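Local coordinates for protein PfkB family carbohydrate kinase (Listeria grayi DSM 20601, PDB 4GM6) that probably transfers a phosphate from a nucleotide to a sugar or sugar acid as a PfkB-type carbohydrate kinase, at residues E59-V64 and H327-P332. Residues are numbered along the deposited sequence; the frame is centred on the assembly and turned at random.
Sequences EANVAV and HGDINP
Asn61 donates a single hydrogen bond from ND2 to OD2 of Asp329 (3.1 Å, N-H...O angle 161°), joining one face of a helix to the loop 327-332. The acceptor lies nearly in the Asn61 amide plane, whereas ND2 meets the carboxylate on its anti side, 25° out of plane; the two planes are steeply inclined. OD1 of Asn61 rests 3.5 Å from Asp329 CB and takes a weak hydrogen bond from Gly57 N. One helical turn later, Val64 CG1 packs 3.7 Å from Ile330 CG2, the side chains crossing at about a right angle. Val64 CG1 is anti to its own backbone nitrogen (chi1 165°), which carries this methyl out to the loop.

Asn61 ND2 also bonds Asp293 OD2; these two acceptors and the Gly57 bond favour this amide orientation. Asp329 OD1 forms a salt bridge with Arg36, which probably favours a charged carboxylate. Asn61 ends a Gly-Gly-x-x-x-Asn run and Asp293 a Gly-Gly-Gly-Asp run, consistent with the two PfkB signatures, here tied to the loop.

The contact is buried where helix 58-68, following strand 50-56, meets the loop before helix 335-344; helix 291-304, strand 34-38 and Gln47 of a second subunit lie beside it.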
loop_
_atom_site.group_PDB
_atom_site.type_symbol
_atom_site.label_atom_id
_atom_site.label_comp_id
_atom_site.label_asym_id
_atom_site.label_seq_id
_atom_site.Cartn_x
_atom_site.Cartn_y
_atom_site.Cartn_z
ATOM N N GLU C 59 15.882 -26.245 3.546
ATOM C CA GLU C 59 15.575 -27.503 2.855
ATOM C C GLU C 59 14.265 -27.400 2.066
ATOM O O GLU C 59 14.172 -27.849 0.921
ATOM C CB GLU C 59 15.532 -28.678 3.845
ATOM C CG GLU C 59 16.864 -28.944 4.531
ATOM C CD GLU C 59 16.990 -28.248 5.879
ATOM O OE1 GLU C 59 16.264 -27.258 6.108
ATOM O OE2 GLU C 59 17.800 -28.705 6.725
ATOM N N ALA C 60 13.256 -26.804 2.687
ATOM C CA ALA C 60 11.989 -26.520 2.002
ATOM C C ALA C 60 12.177 -25.692 0.727
ATOM O O ALA C 60 11.492 -25.916 -0.276
ATOM C CB ALA C 60 11.040 -25.801 2.937
ATOM N N ASN C 61 13.091 -24.728 0.771
ATOM C CA ASN C 61 13.359 -23.910 -0.406
ATOM C C ASN C 61 13.996 -24.789 -1.477
ATOM O O ASN C 61 13.644 -24.714 -2.661
ATOM C CB ASN C 61 14.302 -22.753 -0.078
ATOM C CG ASN C 61 13.705 -21.764 0.897
ATOM O OD1 ASN C 61 12.497 -21.739 1.126
ATOM N ND2 ASN C 61 14.565 -20.940 1.489
ATOM N N VAL C 62 14.934 -25.638 -1.058
ATOM C CA VAL C 62 15.548 -26.534 -2.005
ATOM C C VAL C 62 14.484 -27.402 -2.669
ATOM O O VAL C 62 14.523 -27.615 -3.883
ATOM C CB VAL C 62 16.678 -27.371 -1.375
ATOM C CG1 VAL C 62 17.029 -28.553 -2.274
ATOM C CG2 VAL C 62 17.892 -26.480 -1.156
ATOM N N ALA C 63 13.526 -27.887 -1.882
ATOM C CA ALA C 63 12.455 -28.725 -2.419
ATOM C C ALA C 63 11.617 -27.976 -3.450
ATOM O O ALA C 63 11.369 -28.481 -4.537
ATOM C CB ALA C 63 11.568 -29.254 -1.296
ATOM N N VAL C 64 11.163 -26.777 -3.102
ATOM C CA VAL C 64 10.379 -25.975 -4.038
ATOM C C VAL C 64 11.165 -25.712 -5.329
ATOM O O VAL C 64 10.634 -25.858 -6.425
ATOM C CB VAL C 64 9.920 -24.638 -3.397
ATOM C CG1 VAL C 64 9.424 -23.643 -4.449
ATOM C CG2 VAL C 64 8.846 -24.897 -2.351
ATOM N N HIS C 327 11.735 -11.060 -4.420
ATOM C CA HIS C 327 11.326 -11.082 -3.029
ATOM C C HIS C 327 10.851 -12.461 -2.631
ATOM O O HIS C 327 10.139 -13.125 -3.393
ATOM C CB HIS C 327 10.173 -10.095 -2.795
ATOM C CG HIS C 327 10.596 -8.661 -2.805
ATOM N ND1 HIS C 327 11.496 -8.145 -1.893
ATOM C CD2 HIS C 327 10.239 -7.626 -3.610
ATOM C CE1 HIS C 327 11.678 -6.856 -2.137
ATOM N NE2 HIS C 327 10.929 -6.517 -3.173
ATOM N N GLY C 328 11.209 -12.867 -1.413
ATOM C CA GLY C 328 10.773 -14.140 -0.869
ATOM C C GLY C 328 11.895 -15.152 -0.881
ATOM O O GLY C 328 13.040 -14.834 -1.238
ATOM N N ASP C 329 11.563 -16.385 -0.523
ATOM C CA ASP C 329 12.584 -17.408 -0.287
ATOM C C ASP C 329 12.830 -18.338 -1.454
ATOM O O ASP C 329 13.860 -18.990 -1.513
ATOM C CB ASP C 329 12.198 -18.273 0.912
ATOM C CG ASP C 329 12.718 -17.720 2.206
ATOM O OD1 ASP C 329 12.566 -16.499 2.438
ATOM O OD2 ASP C 329 13.303 -18.515 2.982
ATOM N N ILE C 330 11.887 -18.424 -2.374
ATOM C CA ILE C 330 11.992 -19.420 -3.424
ATOM C C ILE C 330 12.253 -18.788 -4.790
ATOM O O ILE C 330 11.966 -17.610 -5.007
ATOM C CB ILE C 330 10.735 -20.312 -3.461
ATOM C CG1 ILE C 330 9.498 -19.464 -3.766
ATOM C CG2 ILE C 330 10.557 -21.030 -2.122
ATOM C CD1 ILE C 330 9.180 -19.379 -5.244
ATOM N N ASN C 331 12.806 -19.587 -5.691
ATOM C CA ASN C 331 13.181 -19.159 -7.035
ATOM C C ASN C 331 12.046 -19.505 -7.981
ATOM O O ASN C 331 11.681 -20.667 -8.103
ATOM C CB ASN C 331 14.473 -19.882 -7.465
ATOM C CG ASN C 331 15.319 -19.059 -8.421
ATOM O OD1 ASN C 331 15.093 -17.858 -8.604
ATOM N ND2 ASN C 331 16.322 -19.691 -9.008
ATOM N N PRO C 332 11.461 -18.492 -8.642
ATOM C CA PRO C 332 10.251 -18.684 -9.433
ATOM C C PRO C 332 10.489 -19.089 -10.885
ATOM O O PRO C 332 9.532 -19.302 -11.620
ATOM C CB PRO C 332 9.598 -17.290 -9.399
ATOM C CG PRO C 332 10.771 -16.352 -9.330
ATOM C CD PRO C 332 11.849 -17.074 -8.551
#